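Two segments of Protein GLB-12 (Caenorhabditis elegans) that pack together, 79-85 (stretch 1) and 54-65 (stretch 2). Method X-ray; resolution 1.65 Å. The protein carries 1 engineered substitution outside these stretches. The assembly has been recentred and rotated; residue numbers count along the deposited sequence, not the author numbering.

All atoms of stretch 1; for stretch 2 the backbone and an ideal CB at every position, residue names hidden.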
ATOM      1  N   PRO A  79     -12.886  23.897  27.848  1.00 32.30           N
ATOM      2  CA  PRO A  79     -14.198  23.521  27.315  1.00 32.12           C
ATOM      3  C   PRO A  79     -14.012  23.295  25.825  1.00 31.56           C
ATOM      4  O   PRO A  79     -13.077  23.867  25.238  1.00 30.52           O
ATOM      5  CB  PRO A  79     -15.074  24.765  27.545  1.00 32.00           C
ATOM      6  CG  PRO A  79     -14.149  25.866  27.885  1.00 32.18           C
ATOM      7  CD  PRO A  79     -12.835  25.286  28.343  1.00 32.17           C
ATOM      8  N   ARG A  80     -14.906  22.500  25.230  1.00 31.13           N
ATOM      9  CA  ARG A  80     -14.924  22.323  23.785  1.00 31.36           C
ATOM     10  C   ARG A  80     -14.788  23.686  23.114  1.00 32.11           C
ATOM     11  O   ARG A  80     -13.979  23.841  22.224  1.00 32.17           O
ATOM     12  CB  ARG A  80     -16.226  21.627  23.361  1.00 30.83           C
ATOM     13  CG  ARG A  80     -16.441  21.585  21.864  1.00 30.23           C
ATOM     14  CD  ARG A  80     -17.491  20.525  21.494  1.00 29.88           C
ATOM     15  NE  ARG A  80     -17.667  20.586  20.051  1.00 34.92           N
ATOM     16  CZ  ARG A  80     -17.640  19.556  19.208  1.00 36.25           C
ATOM     17  NH1 ARG A  80     -17.505  18.301  19.619  1.00 34.55           N
ATOM     18  NH2 ARG A  80     -17.798  19.811  17.917  1.00 39.93           N
ATOM     19  N   ALA A  81     -15.515  24.692  23.615  1.00 33.39           N
ATOM     20  CA  ALA A  81     -15.478  26.041  23.033  1.00 34.24           C
ATOM     21  C   ALA A  81     -14.137  26.821  23.098  1.00 34.43           C
ATOM     22  O   ALA A  81     -13.961  27.795  22.343  1.00 36.12           O
ATOM     23  CB  ALA A  81     -16.656  26.906  23.580  1.00 35.07           C
ATOM     24  N   ALA A  82     -13.208  26.409  23.961  1.00 33.07           N
ATOM     25  CA  ALA A  82     -11.867  27.032  24.023  1.00 32.33           C
ATOM     26  C   ALA A  82     -10.746  26.255  23.337  1.00 30.57           C
ATOM     27  O   ALA A  82      -9.612  26.768  23.215  1.00 30.40           O
ATOM     28  CB  ALA A  82     -11.459  27.263  25.470  1.00 33.22           C
ATOM     29  N   MET A  83     -11.036  25.017  22.942  1.00 27.55           N
ATOM     30  CA  MET A  83      -9.978  24.121  22.485  1.00 24.74           C
ATOM     31  C   MET A  83      -9.265  24.608  21.249  1.00 24.10           C
ATOM     32  O   MET A  83      -8.065  24.385  21.139  1.00 23.12           O
ATOM     33  CB  MET A  83     -10.549  22.736  22.190  1.00 23.62           C
ATOM     34  CG  MET A  83     -10.881  21.971  23.454  1.00 23.59           C
ATOM     35  SD  MET A  83     -11.449  20.319  23.061  1.00 24.78           S
ATOM     36  CE  MET A  83     -11.931  19.837  24.728  1.00 26.53           C
ATOM     37  N   LEU A  84      -9.995  25.227  20.315  1.00 25.46           N
ATOM     38  CA  LEU A  84      -9.384  25.631  19.042  1.00 26.80           C
ATOM     39  C   LEU A  84      -8.234  26.625  19.268  1.00 27.67           C
ATOM     40  O   LEU A  84      -7.327  26.732  18.442  1.00 28.84           O
ATOM     41  CB  LEU A  84     -10.423  26.238  18.108  1.00 27.79           C
ATOM     42  CG  LEU A  84     -11.529  25.245  17.733  1.00 30.01           C
ATOM     43  CD1 LEU A  84     -12.752  25.950  17.132  1.00 32.77           C
ATOM     44  CD2 LEU A  84     -10.983  24.232  16.758  1.00 30.86           C
ATOM     45  N   LYS A  85      -8.271  27.325  20.398  1.00 27.57           N
ATOM     46  CA  LYS A  85      -7.198  28.287  20.737  1.00 28.64           C
ATOM     47  C   LYS A  85      -5.999  27.730  21.477  1.00 26.97           C
ATOM     48  O   LYS A  85      -4.978  28.398  21.627  1.00 28.26           O
ATOM     49  CB  LYS A  85      -7.775  29.436  21.539  1.00 29.73           C
ATOM     50  CG  LYS A  85      -8.775  30.263  20.778  1.00 34.83           C
ATOM     51  CD  LYS A  85      -8.621  31.744  21.192  1.00 40.52           C
ATOM     52  CE  LYS A  85      -9.579  32.653  20.423  1.00 44.51           C
ATOM     53  NZ  LYS A  85     -10.995  32.349  20.790  1.00 46.55           N
ATOM     54  N   UNK A  54     -11.979  20.966   9.324  1.00 20.74           N
ATOM     55  CA  UNK A  54     -10.984  20.159   9.966  1.00 19.55           C
ATOM     56  C   UNK A  54     -11.038  20.357  11.497  1.00 19.54           C
ATOM     57  O   UNK A  54     -10.988  19.402  12.244  1.00 18.37           O
ATOM     58  CB  UNK A  54      -9.598  20.501   9.415  1.00 19.55           C
ATOM     59  N   UNK A  55     -11.128  21.628  11.926  1.00 19.86           N
ATOM     60  CA  UNK A  55     -11.268  21.964  13.352  1.00 19.55           C
ATOM     61  C   UNK A  55     -12.484  21.269  13.980  1.00 19.33           C
ATOM     62  O   UNK A  55     -12.365  20.676  15.031  1.00 19.86           O
ATOM     63  CB  UNK A  55     -11.390  23.479  13.526  1.00 19.55           C
ATOM     64  N   UNK A  56     -13.641  21.312  13.303  1.00 19.23           N
ATOM     65  CA  UNK A  56     -14.905  20.738  13.860  1.00 20.39           C
ATOM     66  C   UNK A  56     -14.754  19.229  14.018  1.00 18.84           C
ATOM     67  O   UNK A  56     -15.229  18.631  14.990  1.00 18.39           O
ATOM     68  CB  UNK A  56     -16.101  21.052  12.959  1.00 20.39           C
ATOM     69  N   UNK A  57     -14.105  18.605  13.029  1.00 18.50           N
ATOM     70  CA  UNK A  57     -13.910  17.165  13.080  1.00 17.51           C
ATOM     71  C   UNK A  57     -12.925  16.779  14.207  1.00 16.78           C
ATOM     72  O   UNK A  57     -13.161  15.817  14.935  1.00 16.58           O
ATOM     73  CB  UNK A  57     -13.402  16.659  11.728  1.00 17.51           C
ATOM     74  N   UNK A  58     -11.821  17.518  14.378  1.00 16.83           N
ATOM     75  CA  UNK A  58     -10.944  17.256  15.490  1.00 15.88           C
ATOM     76  C   UNK A  58     -11.646  17.500  16.832  1.00 16.00           C
ATOM     77  O   UNK A  58     -11.366  16.793  17.787  1.00 17.35           O
ATOM     78  CB  UNK A  58      -9.690  18.125  15.377  1.00 15.88           C
ATOM     79  N   UNK A  59     -12.538  18.482  16.890  1.00 16.04           N
ATOM     80  CA  UNK A  59     -13.299  18.674  18.151  1.00 17.06           C
ATOM     81  C   UNK A  59     -14.139  17.417  18.426  1.00 18.36           C
ATOM     82  O   UNK A  59     -14.112  16.882  19.532  1.00 19.28           O
ATOM     83  CB  UNK A  59     -14.197  19.910  18.070  1.00 17.06           C
ATOM     84  N   UNK A  60     -14.831  16.896  17.414  1.00 18.41           N
ATOM     85  CA  UNK A  60     -15.527  15.599  17.617  1.00 20.02           C
ATOM     86  C   UNK A  60     -14.593  14.447  18.021  1.00 19.49           C
ATOM     87  O   UNK A  60     -14.895  13.676  18.898  1.00 20.19           O
ATOM     88  CB  UNK A  60     -16.262  15.209  16.333  1.00 20.02           C
ATOM     89  N   UNK A  61     -13.434  14.321  17.375  1.00 17.89           N
ATOM     90  CA  UNK A  61     -12.505  13.271  17.726  1.00 17.65           C
ATOM     91  C   UNK A  61     -12.116  13.286  19.217  1.00 19.12           C
ATOM     92  O   UNK A  61     -12.187  12.247  19.903  1.00 19.47           O
ATOM     93  CB  UNK A  61     -11.251  13.396  16.858  1.00 17.65           C
ATOM     94  N   UNK A  62     -11.674  14.443  19.713  1.00 18.96           N
ATOM     95  CA  UNK A  62     -11.163  14.490  21.076  1.00 20.03           C
ATOM     96  C   UNK A  62     -12.287  14.535  22.115  1.00 20.62           C
ATOM     97  O   UNK A  62     -12.105  14.084  23.234  1.00 21.79           O
ATOM     98  CB  UNK A  62     -10.249  15.706  21.246  1.00 20.03           C
ATOM     99  N   UNK A  63     -13.441  15.060  21.752  1.00 20.63           N
ATOM    100  CA  UNK A  63     -14.490  15.149  22.771  1.00 22.16           C
ATOM    101  C   UNK A  63     -15.422  13.964  22.783  1.00 23.36           C
ATOM    102  O   UNK A  63     -15.934  13.595  23.866  1.00 24.27           O
ATOM    103  CB  UNK A  63     -15.310  16.424  22.565  1.00 22.16           C
ATOM    104  N   UNK A  64     -15.697  13.402  21.613  1.00 22.86           N
ATOM    105  CA  UNK A  64     -16.741  12.372  21.515  1.00 23.46           C
ATOM    106  C   UNK A  64     -16.205  10.986  21.235  1.00 22.79           C
ATOM    107  O   UNK A  64     -16.765   9.999  21.666  1.00 25.02           O
ATOM    108  CB  UNK A  64     -17.739  12.747  20.417  1.00 23.46           C
ATOM    109  N   UNK A  65     -15.100  10.884  20.497  1.00 21.28           N
ATOM    110  CA  UNK A  65     -14.733   9.588  19.977  1.00 21.65           C
ATOM    111  C   UNK A  65     -13.561   8.997  20.705  1.00 21.04           C
ATOM    112  O   UNK A  65     -13.615   7.843  21.126  1.00 23.97           O
ATOM    113  CB  UNK A  65     -14.420   9.685  18.483  1.00 21.65           C
TER

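Stretch 2 is a helix that meets stretch 1 along one side, so its contacts recur every three or four residues. Position 54 has nothing of stretch 1 within 5.5 Å of its ideal CB; the contact sets no rule there, and the residue is Val 54.

At position 55 the CA-to-CB bond points toward stretch 1, and the ideal CB would sit 3.3 Å from Leu 84 CD2. That is tight for two carbons and favours a residue without a side chain. The residue is Gly 55, whose CA lies 4.1 Å from Leu 84 CD2.

Position 56 points away, with the ideal CB 5.4 Å from Arg 80 NH2, so many side chains would serve. It is Leu 56, whose end comes nearer but makes little contact. Positions 57 and 58 are as unconstrained as 54; they are Ile 57 and Phe 58.

Position 59 points toward stretch 1, its ideal CB 3.6 Å from Arg 80 NH2, with the side chains of Met 83 and Leu 84 ahead. A medium-sized apolar residue suits this setting: leucine, isoleucine or methionine. Leu 59 lays its CB over one face of the Arg 80 guanidinium, while its CD2 reaches Met 83 CB at 3.7 Å and its CD1 reaches Leu 84 CD1 at 3.9 Å.

Position 60 points away, yet its ideal CB is 4.7 Å from Arg 80 NH1. An acid able to bend back would suit, aspartate or glutamate, as might a neutral acceptor. Asp 60 OD1 takes hydrogen bonds from both Arg 80 NH1 and Arg 80 NH2, each 3.1 Å, at the guanidinium edge, and the pair forms a salt bridge. Position 61 points sideways, with nothing of stretch 1 within 5.5 Å of its ideal CB, so the contact sets no preference; it is Ile 61.

Position 62 points sideways, its ideal CB 5.1 Å from Met 83 SD; a small or branched apolar group fits. Val 62 brings CG2 to 3.9 Å from Met 83 SD.

Position 63 points toward stretch 1, between Arg 80 NH1 and the end of Met 83, so a modest polar or apolar side chain is plausible. Asn 63 donates from ND2 to its own helix, at Leu 59 O (2.9 Å), and weakly to Met 83 SD (3.4 Å); its OD1 lies 3.2 Å from Met 83 CE.

Position 64 points sideways into open space, but the arginine's charge invites an acid. Asp 64 OD2 forms a salt bridge with Arg 80 NH1 at 3.5 Å, and a water links its OD1 to the same nitrogen. Position 65 is out of reach, and Ile 65 occupies it.

Stretch 2 54-65: VGLIFLDIVNDI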
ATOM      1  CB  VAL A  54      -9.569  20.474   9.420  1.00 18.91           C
ATOM      2  CG1 VAL A  54      -8.470  19.828  10.272  1.00 20.55           C
ATOM      3  CG2 VAL A  54      -9.487  20.031   7.932  1.00 20.81           C
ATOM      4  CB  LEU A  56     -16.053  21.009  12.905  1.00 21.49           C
ATOM      5  CG  LEU A  56     -16.485  22.480  12.930  1.00 26.99           C
ATOM      6  CD1 LEU A  56     -17.649  22.693  11.993  1.00 31.13           C
ATOM      7  CD2 LEU A  56     -16.866  22.875  14.364  1.00 31.15           C
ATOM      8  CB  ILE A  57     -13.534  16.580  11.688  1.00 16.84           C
ATOM      9  CG1 ILE A  57     -14.709  16.797  10.717  1.00 18.22           C
ATOM     10  CG2 ILE A  57     -13.140  15.035  11.803  1.00 17.71           C
ATOM     11  CD1 ILE A  57     -14.427  16.519   9.259  1.00 18.25           C
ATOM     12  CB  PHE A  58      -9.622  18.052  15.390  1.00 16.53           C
ATOM     13  CG  PHE A  58      -8.569  17.269  14.699  1.00 15.14           C
ATOM     14  CD1 PHE A  58      -7.925  16.229  15.363  1.00 16.95           C
ATOM     15  CD2 PHE A  58      -8.291  17.519  13.346  1.00 17.99           C
ATOM     16  CE1 PHE A  58      -6.904  15.463  14.706  1.00 19.15           C
ATOM     17  CE2 PHE A  58      -7.294  16.746  12.689  1.00 17.02           C
ATOM     18  CZ  PHE A  58      -6.621  15.747  13.357  1.00 18.41           C
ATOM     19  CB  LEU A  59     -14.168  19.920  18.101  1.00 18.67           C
ATOM     20  CG  LEU A  59     -13.417  21.257  18.208  1.00 19.02           C
ATOM     21  CD1 LEU A  59     -14.352  22.426  17.915  1.00 20.81           C
ATOM     22  CD2 LEU A  59     -12.755  21.434  19.574  1.00 21.00           C
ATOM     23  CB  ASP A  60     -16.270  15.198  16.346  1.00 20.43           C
ATOM     24  CG  ASP A  60     -17.462  16.071  16.066  1.00 26.49           C
ATOM     25  OD1 ASP A  60     -17.815  16.928  16.901  1.00 29.77           O
ATOM     26  OD2 ASP A  60     -18.071  15.893  14.975  1.00 32.86           O
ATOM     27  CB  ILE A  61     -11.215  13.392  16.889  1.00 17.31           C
ATOM     28  CG1 ILE A  61     -11.534  12.975  15.430  1.00 18.43           C
ATOM     29  CG2 ILE A  61     -10.108  12.489  17.476  1.00 19.12           C
ATOM     30  CD1 ILE A  61     -10.394  13.345  14.433  1.00 16.91           C
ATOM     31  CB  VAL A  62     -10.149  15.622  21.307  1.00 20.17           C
ATOM     32  CG1 VAL A  62      -9.024  15.483  20.250  1.00 20.90           C
ATOM     33  CG2 VAL A  62     -10.802  16.965  21.267  1.00 19.34           C
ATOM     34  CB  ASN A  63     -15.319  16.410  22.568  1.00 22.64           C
ATOM     35  CG  ASN A  63     -14.591  17.637  23.000  1.00 24.21           C
ATOM     36  OD1 ASN A  63     -14.486  17.924  24.219  1.00 27.98           O
ATOM     37  ND2 ASN A  63     -14.128  18.418  22.019  1.00 24.67           N
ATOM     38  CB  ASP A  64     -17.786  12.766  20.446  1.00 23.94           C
ATOM     39  CG  ASP A  64     -18.353  14.148  20.662  1.00 26.90           C
ATOM     40  OD1 ASP A  64     -18.787  14.472  21.787  1.00 30.91           O
ATOM     41  OD2 ASP A  64     -18.436  14.908  19.683  1.00 30.67           O
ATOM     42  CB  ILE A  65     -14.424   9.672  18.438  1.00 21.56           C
ATOM     43  CG1 ILE A  65     -15.577  10.347  17.671  1.00 21.88           C
ATOM     44  CG2 ILE A  65     -14.096   8.272  17.915  1.00 24.24           C
ATOM     45  CD1 ILE A  65     -16.912   9.575  17.689  1.00 27.09           C
TER
HETATM   46  O   HOH W   1     -18.724  17.556  21.887  1.00 44.56           O
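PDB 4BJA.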